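Local coordinates for putative dihydrodipicolinate synthase family protein (Coccidioides immitis, PDB 3QFE) that belongs to the dihydrodipicolinate synthase family and folds as a parallel beta/alpha TIM barrel that continues into a set of C-terminal helices, at residues Tyr38-Arg43 / Ala274-Ile279; Val87-His90 / Gln94-Glu97; Ala222-Lys227 / Lys266-Ile271. All coordinates share one frame; numbering follows the deposited sequence.

Interaction 1: Tyr38-Arg43 / Ala274-Ile279; sequences YAYLAR and AKAAGI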
loop_
_atom_site.group_PDB
_atom_site.type_symbol
_atom_site.label_atom_id
_atom_site.label_comp_id
_atom_site.label_asym_id
_atom_site.label_seq_id
_atom_site.Cartn_x
_atom_site.Cartn_y
_atom_site.Cartn_z
ATOM N N TYR A 38 -12.597 -4.160 0.821
ATOM C CA TYR A 38 -11.411 -5.013 0.770
ATOM C C TYR A 38 -11.641 -6.242 -0.117
ATOM O O TYR A 38 -10.754 -6.636 -0.885
ATOM C CB TYR A 38 -11.069 -5.525 2.160
ATOM C CG TYR A 38 -10.447 -4.558 3.163
ATOM C CD1 TYR A 38 -9.692 -3.475 2.767
ATOM C CD2 TYR A 38 -10.586 -4.791 4.528
ATOM C CE1 TYR A 38 -9.112 -2.628 3.710
ATOM C CE2 TYR A 38 -9.996 -3.967 5.477
ATOM C CZ TYR A 38 -9.266 -2.889 5.059
ATOM O OH TYR A 38 -8.700 -2.076 5.993
ATOM N N ALA A 39 -12.817 -6.870 0.022
ATOM C CA ALA A 39 -13.134 -8.067 -0.732
ATOM C C ALA A 39 -13.191 -7.717 -2.226
ATOM O O ALA A 39 -12.615 -8.420 -3.064
ATOM C CB ALA A 39 -14.421 -8.668 -0.255
ATOM N N TYR A 40 -13.840 -6.607 -2.554
ATOM C CA TYR A 40 -13.893 -6.162 -3.939
ATOM C C TYR A 40 -12.476 -5.949 -4.513
ATOM O O TYR A 40 -12.170 -6.394 -5.638
ATOM C CB TYR A 40 -14.691 -4.874 -4.057
ATOM C CG TYR A 40 -14.821 -4.433 -5.495
ATOM C CD1 TYR A 40 -15.789 -4.997 -6.329
ATOM C CD2 TYR A 40 -13.958 -3.478 -6.030
ATOM C CE1 TYR A 40 -15.900 -4.610 -7.640
ATOM C CE2 TYR A 40 -14.054 -3.093 -7.355
ATOM C CZ TYR A 40 -15.020 -3.661 -8.154
ATOM O OH TYR A 40 -15.125 -3.287 -9.466
ATOM N N LEU A 41 -11.612 -5.268 -3.755
ATOM C CA LEU A 41 -10.237 -5.022 -4.232
ATOM C C LEU A 41 -9.470 -6.330 -4.443
ATOM O O LEU A 41 -8.764 -6.487 -5.448
ATOM C CB LEU A 41 -9.450 -4.113 -3.278
ATOM C CG LEU A 41 -9.922 -2.678 -3.054
ATOM C CD1 LEU A 41 -8.951 -2.025 -2.084
ATOM C CD2 LEU A 41 -9.991 -1.882 -4.345
ATOM N N ALA A 42 -9.613 -7.272 -3.525
ATOM C CA ALA A 42 -8.848 -8.517 -3.650
ATOM C C ALA A 42 -9.308 -9.362 -4.819
ATOM O O ALA A 42 -8.546 -10.198 -5.312
ATOM C CB ALA A 42 -8.870 -9.326 -2.362
ATOM N N ARG A 43 -10.536 -9.126 -5.264
ATOM C CA ARG A 43 -11.114 -9.844 -6.396
ATOM C C ARG A 43 -10.906 -9.116 -7.760
ATOM O O ARG A 43 -11.479 -9.504 -8.807
ATOM C CB ARG A 43 -12.601 -10.126 -6.090
ATOM C CG ARG A 43 -12.776 -11.154 -4.942
ATOM C CD ARG A 43 -12.699 -12.614 -5.455
ATOM N NE ARG A 43 -13.532 -12.737 -6.650
ATOM C CZ ARG A 43 -14.863 -12.792 -6.624
ATOM N NH1 ARG A 43 -15.531 -12.807 -5.460
ATOM N NH2 ARG A 43 -15.527 -12.821 -7.770
ATOM N N ALA A 274 -15.588 2.193 -4.689
ATOM C CA ALA A 274 -16.544 1.935 -3.604
ATOM C C ALA A 274 -17.972 1.778 -4.132
ATOM O O ALA A 274 -18.687 0.865 -3.728
ATOM C CB ALA A 274 -16.476 3.018 -2.522
ATOM N N LYS A 275 -18.378 2.653 -5.048
ATOM C CA LYS A 275 -19.639 2.489 -5.762
ATOM C C LYS A 275 -19.658 1.173 -6.528
ATOM O O LYS A 275 -20.665 0.439 -6.470
ATOM C CB LYS A 275 -19.946 3.688 -6.699
ATOM C CG LYS A 275 -21.304 3.566 -7.418
ATOM C CD LYS A 275 -21.468 4.587 -8.523
ATOM C CE LYS A 275 -22.410 5.742 -8.153
ATOM N NZ LYS A 275 -22.885 6.457 -9.419
ATOM N N ALA A 276 -18.562 0.825 -7.208
ATOM C CA ALA A 276 -18.558 -0.465 -7.930
ATOM C C ALA A 276 -18.737 -1.640 -6.962
ATOM O O ALA A 276 -19.244 -2.695 -7.355
ATOM C CB ALA A 276 -17.287 -0.664 -8.758
ATOM N N ALA A 277 -18.299 -1.444 -5.715
ATOM C CA ALA A 277 -18.366 -2.448 -4.669
ATOM C C ALA A 277 -19.739 -2.454 -3.971
ATOM O O ALA A 277 -19.947 -3.198 -3.023
ATOM C CB ALA A 277 -17.236 -2.219 -3.651
ATOM N N GLY A 278 -20.662 -1.616 -4.444
ATOM C CA GLY A 278 -22.010 -1.557 -3.884
ATOM C C GLY A 278 -22.106 -1.013 -2.458
ATOM O O GLY A 278 -22.967 -1.431 -1.670
ATOM N N ILE A 279 -21.229 -0.071 -2.132
ATOM C CA ILE A 279 -21.261 0.569 -0.826
ATOM C C ILE A 279 -22.057 1.860 -0.962
ATOM O O ILE A 279 -21.698 2.731 -1.767
ATOM C CB ILE A 279 -19.836 0.846 -0.324
ATOM C CG1 ILE A 279 -19.117 -0.486 -0.059
ATOM C CG2 ILE A 279 -19.847 1.738 0.908
ATOM C CD1 ILE A 279 -17.588 -0.390 -0.123
#
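Tyr40 and Ala277 mark the closest backbone approach, their CA atoms 5.9 Å apart, where the last turn of helix 31-42 meets the end of the short helix 273-276. The contact illustrates how one aromatic side chain can join two helix ends when the residues facing it are small. Tyr40 carries everything on its side. With CG anti to the backbone N (chi1 -177°), the ring is sent out from its helix and lies along the other segment, so that its root meets Ala277 and its hydroxyl end the preceding Ala276. At the root, Tyr40 CB rests against Ala277 CB at 3.7 Å, and the same methyl lies 3.8 Å from Tyr40 CG. Farther out, the backbone running from Ala276 to Ala277 passes over one face of the ring; Ala276 C stands 4.1 Å above the ring plane, displaced toward the rim. At the far end, the Ala276 methyl sits 3.8 Å from Tyr40 CZ and 3.5 Å from Tyr40 OH. No hydrogen bond crosses between the segments, and the contact is one of apolar packing and shape.

Just past the two alanines the chain turns sharply. Gly278 leaves the helix with positive phi (68°), and two bonds back into the last turn complete a Schellman motif, including the one from Ile279 N to Ala274 O.

This is a surface contact, with a calcium ion about 8 Å from the Tyr40 side chain. Deeper in the fold, Tyr38 on the same helix packs on helix 63-77 and on Ile51 of strand 48-51, Leu41 reaches Leu49 of that strand, and Ile279 returns to helix 31-42 at Ser33, Arg36 and Tyr37.

Interaction 2: Val87-His90 / Gln94-Glu97; sequences VGAH and QVLE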
loop_
_atom_site.group_PDB
_atom_site.type_symbol
_atom_site.label_atom_id
_atom_site.label_comp_id
_atom_site.label_asym_id
_atom_site.label_seq_id
_atom_site.Cartn_x
_atom_site.Cartn_y
_atom_site.Cartn_z
ATOM N N VAL A 87 2.776 -0.918 10.523
ATOM C CA VAL A 87 2.919 -1.012 11.968
ATOM C C VAL A 87 3.747 0.117 12.549
ATOM O O VAL A 87 4.071 0.094 13.734
ATOM C CB VAL A 87 3.601 -2.317 12.401
ATOM C CG1 VAL A 87 2.698 -3.533 12.180
ATOM C CG2 VAL A 87 4.977 -2.482 11.719
ATOM N N GLY A 88 4.082 1.110 11.735
ATOM C CA GLY A 88 5.005 2.160 12.167
ATOM C C GLY A 88 4.515 3.026 13.319
ATOM O O GLY A 88 3.321 3.290 13.452
ATOM N N ALA A 89 5.457 3.469 14.143
ATOM C CA ALA A 89 5.160 4.213 15.355
ATOM C C ALA A 89 6.412 4.916 15.783
ATOM O O ALA A 89 7.421 4.893 15.066
ATOM C CB ALA A 89 4.697 3.272 16.449
ATOM N N HIS A 90 6.373 5.507 16.969
ATOM C CA HIS A 90 7.506 6.277 17.463
ATOM C C HIS A 90 8.569 5.498 18.241
ATOM O O HIS A 90 9.756 5.783 18.112
ATOM C CB HIS A 90 6.998 7.486 18.242
ATOM C CG HIS A 90 6.110 8.364 17.420
ATOM N ND1 HIS A 90 6.597 9.415 16.667
ATOM C CD2 HIS A 90 4.778 8.302 17.173
ATOM C CE1 HIS A 90 5.595 9.985 16.018
ATOM N NE2 HIS A 90 4.484 9.325 16.302
ATOM N N GLN A 94 5.986 0.460 20.897
ATOM C CA GLN A 94 4.755 0.625 20.125
ATOM C C GLN A 94 4.762 -0.209 18.869
ATOM O O GLN A 94 3.767 -0.845 18.555
ATOM C CB GLN A 94 4.553 2.079 19.756
ATOM C CG GLN A 94 4.186 2.979 20.900
ATOM C CD GLN A 94 4.403 4.420 20.531
ATOM O OE1 GLN A 94 5.255 4.735 19.679
ATOM N NE2 GLN A 94 3.663 5.316 21.177
ATOM N N VAL A 95 5.886 -0.229 18.156
ATOM C CA VAL A 95 6.012 -1.047 16.950
ATOM C C VAL A 95 5.811 -2.536 17.236
ATOM O O VAL A 95 5.064 -3.191 16.509
ATOM C CB VAL A 95 7.351 -0.782 16.180
ATOM C CG1 VAL A 95 7.513 -1.753 14.964
ATOM C CG2 VAL A 95 7.390 0.682 15.693
ATOM N N LEU A 96 6.417 -3.052 18.314
ATOM C CA LEU A 96 6.245 -4.468 18.671
ATOM C C LEU A 96 4.825 -4.821 19.087
ATOM O O LEU A 96 4.319 -5.889 18.754
ATOM C CB LEU A 96 7.246 -4.900 19.743
ATOM C CG LEU A 96 8.661 -4.980 19.187
ATOM C CD1 LEU A 96 9.607 -5.297 20.329
ATOM C CD2 LEU A 96 8.789 -6.005 18.020
ATOM N N GLU A 97 4.169 -3.921 19.808
ATOM C CA GLU A 97 2.767 -4.120 20.144
ATOM C C GLU A 97 1.894 -4.193 18.865
ATOM O O GLU A 97 1.100 -5.140 18.707
ATOM C CB GLU A 97 2.301 -3.021 21.108
ATOM C CG GLU A 97 0.815 -3.036 21.420
ATOM C CD GLU A 97 0.449 -2.018 22.500
ATOM O OE1 GLU A 97 0.094 -0.845 22.162
ATOM O OE2 GLU A 97 0.539 -2.399 23.681
#
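The flat carboxamide of Gln94 reaches back to the residues just ahead of its own helix, and its OE1 lies 3.0 Å from the backbone N of His90 in a weak, bent hydrogen bond (132° at the hydrogen). Toward the other flat group, the His90 imidazole, the same oxygen comes in obliquely and sits nearer the root of the residue, with Gln94 OE1 3.6 Å from His90 CB; the ring's ND1 is hydrogen-bonded to Ala116 O. Ser91 N gives Gln94 OE1 a stronger partner, so that one amide oxygen gathers two successive N-H groups at the turn into helix 92-105. Gln94 gets there with CG anti to its carbonyl carbon (chi1 -71°) and an extended chain beyond, which carries the amide alongside the incoming loop.

The rest is mostly packing. Ala89 CB touches Gln94 CB at 3.5 Å and Val95 CG2 at 3.8 Å; Val95 CG2 also lies 3.7 Å from Ala89 N. The second methyl of Val95, CG1, lies 4.1 Å from Val87 O and 4.2 Å from Val87 CG2, the two valine side chains crossing at about a right angle. A loop leaving a strand is thus folded against the first turns of the helix it leads into, a local example of the beta-to-alpha turn of a TIM barrel.

Around it, Val87 O is hydrogen-bonded to His98 ND1 farther along the helix. The Val87 side chain packs on Val110 and Val112 of strand 109-112, and Val95 bridges from Val112 to Phe130 of helix 124-137.

Interaction 3: Ala222-Lys227 / Lys266-Ile271; sequences ANVFPK and KYAAAI
Val224 and Ala268 form the tight part of this buried contact, where the Ala268 methyl is held in the fork of the valine. Val224 CG2 lies 3.8 Å from Ala268 CB and Val224 CG1 3.9 Å from it. With CG1 anti to the backbone N (chi1 -169°) and CG2 anti to the carbonyl carbon, both methyls face Ala268. Small residues on the helix permit such closeness: the CA atoms of Val224 and Ala269 are 4.6 Å apart.

The neighbouring pair is looser. Asn223 CB and Ala269 CB are 4.5 Å apart; Asn223 O is 4.2 Å from the same methyl and is hydrogen-bonded to Ser273 OG. The asparagine's amide turns elsewhere: its ND2 binds Pro17 O and Ala220 O, and its OD1 meets Tyr37 OH and Val19 N. No hydrogen bond joins the segments, and the partly exposed residues, Lys227 and Ile271, take no part.

Phe225, at the N-cap position of helix 226-237, packs on Val310 and Glu314 of helix 297-317. Ala269 touches Tyr37 and Pro226 touches Leu41, both on helix 31-42, while Asn223 rests on Cys16 of strand 13-17. Helix 262-271 packs where the chain passes from the barrel's strand 216-218 into helix 226-237.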
loop_
_atom_site.group_PDB
_atom_site.type_symbol
_atom_site.label_atom_id
_atom_site.label_comp_id
_atom_site.label_asym_id
_atom_site.label_seq_id
_atom_site.Cartn_x
_atom_site.Cartn_y
_atom_site.Cartn_z
ATOM N N ALA A 222 -4.556 2.128 -7.185
ATOM C CA ALA A 222 -5.218 0.835 -7.320
ATOM C C ALA A 222 -6.438 0.792 -6.413
ATOM O O ALA A 222 -7.270 -0.075 -6.571
ATOM C CB ALA A 222 -4.260 -0.300 -6.977
ATOM N N ASN A 223 -6.535 1.725 -5.462
ATOM C CA ASN A 223 -7.784 1.943 -4.708
ATOM C C ASN A 223 -8.912 2.337 -5.642
ATOM O O ASN A 223 -10.071 1.967 -5.422
ATOM C CB ASN A 223 -7.649 3.081 -3.696
ATOM C CG ASN A 223 -7.103 2.626 -2.363
ATOM O OD1 ASN A 223 -7.782 1.932 -1.602
ATOM N ND2 ASN A 223 -5.885 3.061 -2.042
ATOM N N VAL A 224 -8.573 3.113 -6.666
ATOM C CA VAL A 224 -9.582 3.733 -7.508
ATOM C C VAL A 224 -9.980 2.851 -8.690
ATOM O O VAL A 224 -11.164 2.601 -8.909
ATOM C CB VAL A 224 -9.112 5.101 -7.995
ATOM C CG1 VAL A 224 -10.277 5.843 -8.641
ATOM C CG2 VAL A 224 -8.557 5.891 -6.816
ATOM N N PHE A 225 -8.978 2.365 -9.425
ATOM C CA PHE A 225 -9.190 1.514 -10.592
ATOM C C PHE A 225 -8.318 0.263 -10.516
ATOM O O PHE A 225 -7.340 0.132 -11.235
ATOM C CB PHE A 225 -8.927 2.326 -11.858
ATOM C CG PHE A 225 -9.796 3.555 -11.975
ATOM C CD1 PHE A 225 -11.162 3.446 -12.053
ATOM C CD2 PHE A 225 -9.236 4.814 -12.000
ATOM C CE1 PHE A 225 -11.959 4.583 -12.145
ATOM C CE2 PHE A 225 -10.019 5.946 -12.121
ATOM C CZ PHE A 225 -11.377 5.836 -12.184
ATOM N N PRO A 226 -8.665 -0.677 -9.632
ATOM C CA PRO A 226 -7.748 -1.784 -9.424
ATOM C C PRO A 226 -7.562 -2.703 -10.635
ATOM O O PRO A 226 -6.451 -3.210 -10.846
ATOM C CB PRO A 226 -8.367 -2.534 -8.231
ATOM C CG PRO A 226 -9.816 -2.141 -8.223
ATOM C CD PRO A 226 -9.813 -0.714 -8.697
ATOM N N LYS A 227 -8.618 -2.920 -11.420
ATOM C CA LYS A 227 -8.532 -3.809 -12.589
ATOM C C LYS A 227 -7.577 -3.221 -13.618
ATOM O O LYS A 227 -6.724 -3.927 -14.183
ATOM C CB LYS A 227 -9.904 -4.034 -13.241
ATOM C CG LYS A 227 -10.507 -5.402 -13.028
ATOM C CD LYS A 227 -9.507 -6.539 -13.303
ATOM C CE LYS A 227 -10.141 -7.665 -14.077
ATOM N NZ LYS A 227 -9.220 -8.807 -14.191
ATOM N N LYS A 266 -9.264 9.222 -1.217
ATOM C CA LYS A 266 -10.503 8.697 -0.597
ATOM C C LYS A 266 -11.754 9.037 -1.403
ATOM O O LYS A 266 -12.624 8.182 -1.580
ATOM C CB LYS A 266 -10.679 9.179 0.843
ATOM C CG LYS A 266 -9.583 8.725 1.795
ATOM C CD LYS A 266 -9.947 8.996 3.261
ATOM C CE LYS A 266 -10.960 7.976 3.723
ATOM N NZ LYS A 266 -11.265 8.043 5.163
ATOM N N TYR A 267 -11.833 10.267 -1.908
ATOM C CA TYR A 267 -13.004 10.722 -2.657
ATOM C C TYR A 267 -13.093 10.012 -4.019
ATOM O O TYR A 267 -14.183 9.658 -4.492
ATOM C CB TYR A 267 -13.014 12.247 -2.814
ATOM C CG TYR A 267 -14.118 12.712 -3.731
ATOM C CD1 TYR A 267 -15.442 12.799 -3.278
ATOM C CD2 TYR A 267 -13.864 12.987 -5.078
ATOM C CE1 TYR A 267 -16.465 13.186 -4.134
ATOM C CE2 TYR A 267 -14.890 13.362 -5.937
ATOM C CZ TYR A 267 -16.185 13.464 -5.459
ATOM O OH TYR A 267 -17.208 13.830 -6.316
ATOM N N ALA A 268 -11.942 9.790 -4.648
ATOM C CA ALA A 268 -11.927 9.084 -5.932
ATOM C C ALA A 268 -12.405 7.645 -5.722
ATOM O O ALA A 268 -13.227 7.146 -6.467
ATOM C CB ALA A 268 -10.540 9.129 -6.562
ATOM N N ALA A 269 -11.905 6.998 -4.678
ATOM C CA ALA A 269 -12.359 5.653 -4.332
ATOM C C ALA A 269 -13.857 5.667 -4.052
ATOM O O ALA A 269 -14.572 4.758 -4.473
ATOM C CB ALA A 269 -11.600 5.137 -3.137
ATOM N N ALA A 270 -14.341 6.719 -3.383
ATOM C CA ALA A 270 -15.757 6.810 -3.058
ATOM C C ALA A 270 -16.608 6.759 -4.320
ATOM O O ALA A 270 -17.673 6.128 -4.332
ATOM C CB ALA A 270 -16.063 8.059 -2.269
ATOM N N ILE A 271 -16.173 7.420 -5.389
ATOM C CA ILE A 271 -17.084 7.540 -6.514
ATOM C C ILE A 271 -16.817 6.545 -7.617
ATOM O O ILE A 271 -17.607 6.416 -8.548
ATOM C CB ILE A 271 -17.191 8.988 -7.051
ATOM C CG1 ILE A 271 -15.821 9.514 -7.499
ATOM C CG2 ILE A 271 -17.882 9.897 -6.013
ATOM C CD1 ILE A 271 -15.943 10.542 -8.596
#

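Followed from the N terminus, the chain opens interaction 1 in helix 31-42 and closes it some 230 residues later, just after helix 262-271. Both other contacts are nested in that loop and stand in series. Interaction 2 closes a very short loop between strand 83-86 and helix 92-105, whereas interaction 3 joins the loop after the last barrel strand, 216-218, to helix 262-271. Interactions 1 and 3 adjoin, their centres 9 Å apart: Leu41 packs on the backbone O of Ala222, and Ala274 N probably bonds Ala269 O. Interaction 1 itself ties helix 31-42 to helix 273-276. Interaction 2 is remote, its centre about 28 Å from that of interaction 3, across the chain's centre.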